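Response regulator (Xanthomonas campestris pv. campestris, PDB 3QYY) probably makes cyclic di-GMP as a diguanylate cyclase through its GGDEF domain, the part in this chain, which holds cyclic di-GMP and magnesium in the crystal. Local coordinates at residues H127-C135 with R146-R154. Sequence-based numbering, arbitrary orientation.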
ATOM      1  N   HIS B 127       8.370  -8.324  -9.959  1.00 30.00           N
ATOM      2  CA  HIS B 127       7.070  -8.962 -10.126  1.00 27.73           C
ATOM      3  C   HIS B 127       6.039  -7.853  -9.972  1.00 25.81           C
ATOM      4  O   HIS B 127       6.069  -7.101  -8.994  1.00 24.04           O
ATOM      5  CB  HIS B 127       6.878 -10.045  -9.065  1.00 30.69           C
ATOM      6  CG  HIS B 127       7.889 -11.149  -9.148  1.00 33.48           C
ATOM      7  ND1 HIS B 127       8.016 -12.119  -8.177  1.00 35.84           N
ATOM      8  CD2 HIS B 127       8.819 -11.434 -10.090  1.00 34.01           C
ATOM      9  CE1 HIS B 127       8.982 -12.954  -8.517  1.00 35.34           C
ATOM     10  NE2 HIS B 127       9.486 -12.561  -9.673  1.00 34.59           N
ATOM     11  N   VAL B 128       5.132  -7.746 -10.938  1.00 23.26           N
ATOM     12  CA  VAL B 128       4.136  -6.681 -10.925  1.00 22.05           C
ATOM     13  C   VAL B 128       2.704  -7.111 -11.226  1.00 21.76           C
ATOM     14  O   VAL B 128       2.462  -7.954 -12.094  1.00 22.36           O
ATOM     15  CB  VAL B 128       4.521  -5.588 -11.955  1.00 20.85           C
ATOM     16  CG1 VAL B 128       3.475  -4.476 -11.975  1.00 21.22           C
ATOM     17  CG2 VAL B 128       5.897  -5.035 -11.628  1.00 21.24           C
ATOM     18  N   SER B 129       1.761  -6.513 -10.499  1.00 19.22           N
ATOM     19  CA  SER B 129       0.338  -6.758 -10.698  1.00 17.92           C
ATOM     20  C   SER B 129      -0.164  -5.533 -11.453  1.00 19.04           C
ATOM     21  O   SER B 129       0.062  -4.402 -11.020  1.00 18.70           O
ATOM     22  CB  SER B 129      -0.390  -6.872  -9.356  1.00 17.80           C
ATOM     23  OG  SER B 129      -0.066  -8.085  -8.701  1.00 14.77           O
ATOM     24  N   ALA B 130      -0.840  -5.749 -12.577  1.00 17.62           N
ATOM     25  CA  ALA B 130      -1.325  -4.631 -13.375  1.00 18.29           C
ATOM     26  C   ALA B 130      -2.781  -4.734 -13.804  1.00 18.81           C
ATOM     27  O   ALA B 130      -3.314  -5.831 -13.994  1.00 18.98           O
ATOM     28  CB  ALA B 130      -0.439  -4.464 -14.608  1.00 18.85           C
ATOM     29  N   GLY B 131      -3.408  -3.571 -13.955  1.00 18.09           N
ATOM     30  CA  GLY B 131      -4.792  -3.494 -14.387  1.00 18.51           C
ATOM     31  C   GLY B 131      -4.932  -2.391 -15.424  1.00 19.71           C
ATOM     32  O   GLY B 131      -4.299  -1.335 -15.306  1.00 19.34           O
ATOM     33  N   SER B 132      -5.749  -2.618 -16.446  1.00 19.42           N
ATOM     34  CA  SER B 132      -5.932  -1.613 -17.488  1.00 22.00           C
ATOM     35  C   SER B 132      -7.393  -1.257 -17.746  1.00 22.91           C
ATOM     36  O   SER B 132      -8.305  -2.027 -17.431  1.00 22.67           O
ATOM     37  CB  SER B 132      -5.295  -2.094 -18.799  1.00 22.51           C
ATOM     38  OG  SER B 132      -5.942  -3.258 -19.290  1.00 21.07           O
ATOM     39  N   ALA B 133      -7.597  -0.074 -18.316  1.00 22.68           N
ATOM     40  CA  ALA B 133      -8.923   0.418 -18.672  1.00 23.31           C
ATOM     41  C   ALA B 133      -8.751   1.314 -19.900  1.00 23.86           C
ATOM     42  O   ALA B 133      -7.767   2.047 -20.008  1.00 22.38           O
ATOM     43  CB  ALA B 133      -9.533   1.209 -17.517  1.00 22.76           C
ATOM     44  N   VAL B 134      -9.702   1.248 -20.826  1.00 24.78           N
ATOM     45  CA  VAL B 134      -9.634   2.053 -22.038  1.00 26.28           C
ATOM     46  C   VAL B 134     -10.617   3.218 -21.987  1.00 27.53           C
ATOM     47  O   VAL B 134     -11.755   3.068 -21.541  1.00 28.03           O
ATOM     48  CB  VAL B 134      -9.934   1.195 -23.291  1.00 27.74           C
ATOM     49  CG1 VAL B 134      -8.897   0.091 -23.421  1.00 26.66           C
ATOM     50  CG2 VAL B 134     -11.328   0.597 -23.191  1.00 31.13           C
ATOM     51  N   CYS B 135     -10.171   4.385 -22.436  1.00 26.90           N
ATOM     52  CA  CYS B 135     -11.029   5.559 -22.433  1.00 30.90           C
ATOM     53  C   CYS B 135     -12.073   5.438 -23.537  1.00 32.47           C
ATOM     54  O   CYS B 135     -11.768   5.023 -24.656  1.00 32.56           O
ATOM     55  CB  CYS B 135     -10.202   6.831 -22.640  1.00 31.04           C
ATOM     56  SG  CYS B 135     -11.125   8.370 -22.373  1.00 35.38           S
ATOM     57  N   ARG B 146     -10.907   4.331 -11.647  1.00 21.91           N
ATOM     58  CA  ARG B 146     -11.583   3.312 -10.854  1.00 22.39           C
ATOM     59  C   ARG B 146     -11.583   1.968 -11.567  1.00 21.09           C
ATOM     60  O   ARG B 146     -11.385   0.932 -10.941  1.00 18.86           O
ATOM     61  CB  ARG B 146     -13.022   3.737 -10.547  1.00 25.55           C
ATOM     62  CG  ARG B 146     -13.113   4.991  -9.695  1.00 31.30           C
ATOM     63  CD  ARG B 146     -14.538   5.280  -9.247  1.00 35.53           C
ATOM     64  NE  ARG B 146     -14.597   6.486  -8.429  1.00 39.55           N
ATOM     65  CZ  ARG B 146     -15.700   6.954  -7.855  1.00 42.22           C
ATOM     66  NH1 ARG B 146     -16.852   6.315  -8.006  1.00 43.76           N
ATOM     67  NH2 ARG B 146     -15.650   8.064  -7.131  1.00 42.90           N
ATOM     68  N   ARG B 147     -11.799   1.983 -12.880  1.00 20.86           N
ATOM     69  CA  ARG B 147     -11.814   0.744 -13.650  1.00 20.17           C
ATOM     70  C   ARG B 147     -10.441   0.078 -13.687  1.00 18.54           C
ATOM     71  O   ARG B 147     -10.318  -1.126 -13.464  1.00 18.35           O
ATOM     72  CB  ARG B 147     -12.301   1.010 -15.079  1.00 22.00           C
ATOM     73  CG  ARG B 147     -13.777   1.370 -15.166  1.00 26.07           C
ATOM     74  CD  ARG B 147     -14.202   1.607 -16.605  1.00 29.78           C
ATOM     75  NE  ARG B 147     -15.628   1.904 -16.709  1.00 34.65           N
ATOM     76  CZ  ARG B 147     -16.263   2.125 -17.855  1.00 37.29           C
ATOM     77  NH1 ARG B 147     -15.597   2.081 -19.002  1.00 39.22           N
ATOM     78  NH2 ARG B 147     -17.561   2.394 -17.855  1.00 38.15           N
ATOM     79  N   ALA B 148      -9.410   0.866 -13.972  1.00 16.94           N
ATOM     80  CA  ALA B 148      -8.047   0.345 -14.030  1.00 15.67           C
ATOM     81  C   ALA B 148      -7.597  -0.146 -12.657  1.00 16.05           C
ATOM     82  O   ALA B 148      -6.959  -1.191 -12.538  1.00 16.02           O
ATOM     83  CB  ALA B 148      -7.100   1.429 -14.528  1.00 16.44           C
ATOM     84  N   ASP B 149      -7.935   0.614 -11.622  1.00 17.08           N
ATOM     85  CA  ASP B 149      -7.559   0.267 -10.252  1.00 19.20           C
ATOM     86  C   ASP B 149      -8.193  -1.057  -9.837  1.00 19.07           C
ATOM     87  O   ASP B 149      -7.530  -1.920  -9.262  1.00 19.17           O
ATOM     88  CB  ASP B 149      -7.984   1.393  -9.298  1.00 20.16           C
ATOM     89  CG  ASP B 149      -7.320   1.294  -7.926  1.00 23.73           C
ATOM     90  OD1 ASP B 149      -6.104   1.017  -7.870  1.00 23.97           O
ATOM     91  OD2 ASP B 149      -8.006   1.514  -6.905  1.00 20.20           O
ATOM     92  N   ALA B 150      -9.479  -1.218 -10.133  1.00 20.71           N
ATOM     93  CA  ALA B 150     -10.180  -2.452  -9.787  1.00 21.06           C
ATOM     94  C   ALA B 150      -9.556  -3.628 -10.532  1.00 20.75           C
ATOM     95  O   ALA B 150      -9.443  -4.727  -9.991  1.00 21.63           O
ATOM     96  CB  ALA B 150     -11.660  -2.334 -10.134  1.00 21.83           C
ATOM     97  N   ALA B 151      -9.146  -3.390 -11.774  1.00 21.04           N
ATOM     98  CA  ALA B 151      -8.534  -4.432 -12.586  1.00 19.89           C
ATOM     99  C   ALA B 151      -7.200  -4.858 -11.978  1.00 20.08           C
ATOM    100  O   ALA B 151      -6.866  -6.045 -11.963  1.00 18.67           O
ATOM    101  CB  ALA B 151      -8.333  -3.935 -14.019  1.00 21.13           C
ATOM    102  N   MET B 152      -6.438  -3.886 -11.484  1.00 18.06           N
ATOM    103  CA  MET B 152      -5.151  -4.178 -10.860  1.00 19.08           C
ATOM    104  C   MET B 152      -5.370  -5.076  -9.640  1.00 18.40           C
ATOM    105  O   MET B 152      -4.657  -6.061  -9.450  1.00 18.92           O
ATOM    106  CB  MET B 152      -4.453  -2.867 -10.449  1.00 17.63           C
ATOM    107  CG  MET B 152      -3.111  -3.042  -9.745  1.00 16.30           C
ATOM    108  SD  MET B 152      -3.271  -3.445  -7.981  1.00 17.26           S
ATOM    109  CE  MET B 152      -3.583  -1.804  -7.281  1.00 15.27           C
ATOM    110  N   TYR B 153      -6.368  -4.743  -8.827  1.00 19.97           N
ATOM    111  CA  TYR B 153      -6.670  -5.532  -7.634  1.00 21.41           C
ATOM    112  C   TYR B 153      -7.064  -6.968  -7.969  1.00 21.45           C
ATOM    113  O   TYR B 153      -6.787  -7.889  -7.198  1.00 19.81           O
ATOM    114  CB  TYR B 153      -7.772  -4.855  -6.813  1.00 24.17           C
ATOM    115  CG  TYR B 153      -7.271  -3.680  -6.001  1.00 28.34           C
ATOM    116  CD1 TYR B 153      -6.330  -3.862  -4.983  1.00 29.43           C
ATOM    117  CD2 TYR B 153      -7.717  -2.385  -6.263  1.00 27.81           C
ATOM    118  CE1 TYR B 153      -5.846  -2.776  -4.247  1.00 31.04           C
ATOM    119  CE2 TYR B 153      -7.238  -1.295  -5.533  1.00 31.04           C
ATOM    120  CZ  TYR B 153      -6.306  -1.497  -4.529  1.00 30.20           C
ATOM    121  OH  TYR B 153      -5.835  -0.422  -3.816  1.00 34.63           O
ATOM    122  N   ARG B 154      -7.709  -7.167  -9.115  1.00 22.02           N
ATOM    123  CA  ARG B 154      -8.075  -8.518  -9.515  1.00 22.84           C
ATOM    124  C   ARG B 154      -6.811  -9.282  -9.876  1.00 22.61           C
ATOM    125  O   ARG B 154      -6.685 -10.462  -9.571  1.00 23.60           O
ATOM    126  CB  ARG B 154      -9.034  -8.502 -10.706  1.00 23.90           C
ATOM    127  CG  ARG B 154     -10.451  -8.100 -10.340  1.00 29.35           C
ATOM    128  CD  ARG B 154     -11.466  -8.739 -11.280  1.00 33.30           C
ATOM    129  NE  ARG B 154     -11.349  -8.256 -12.652  1.00 37.41           N
ATOM    130  CZ  ARG B 154     -11.598  -7.006 -13.029  1.00 40.90           C
ATOM    131  NH1 ARG B 154     -11.980  -6.101 -12.135  1.00 42.25           N
ATOM    132  NH2 ARG B 154     -11.467  -6.659 -14.303  1.00 40.43           N
TER
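Gly131, at the middle of strand 128-134, lies almost on the backbone of residues 146-154 of helix 141-157, the axes of the two segments running roughly antiparallel, at 148°, and only 5.5 Å apart at their closest. The strand and helix open the beta-alpha-beta unit of the GGDEF domain that continues into strand 162-165; the helix packs on one face of the central sheet, and no hydrogen bond links the two segments. Such closeness depends on small residues. Gly131, having no side chain, lets the strand backbone come so near that its CA is 3.4 Å from the N of Met152. The methyl CB of Ala151 sits 3.6 Å from the CA of Gly131 and also near the N of Ser132. The N-H of Met152 is bonded to the O of Ala148 within the helix, so this buried donor has its partner.

Farther along the strand, Ala133 turns its methyl to the helix, where its CB lies 3.7 Å from the CB of Arg147. The CB of Ala133 is also 3.9 Å from the CB of Ala148. Only the root of Arg147 takes part: its extended chain puts NE in a salt bridge with OE2 of Glu143. The intervening Ser132 and, beyond Gly131, Ala130 face the other way, in the usual alternation of a strand. At the other end Ser129 faces the helix and its OG is hydrogen-bonded to OD2 of Asp51, while its backbone pairs with that of Asp49, a magnesium ligand. Met152 has CG anti to the backbone N (chi1 178°), which lays that methylene 3.7 Å from the O of Ser129; bends at chi2 and chi3 then take its CE over the centre of the Tyr153 ring, 3.8 Å above the plane.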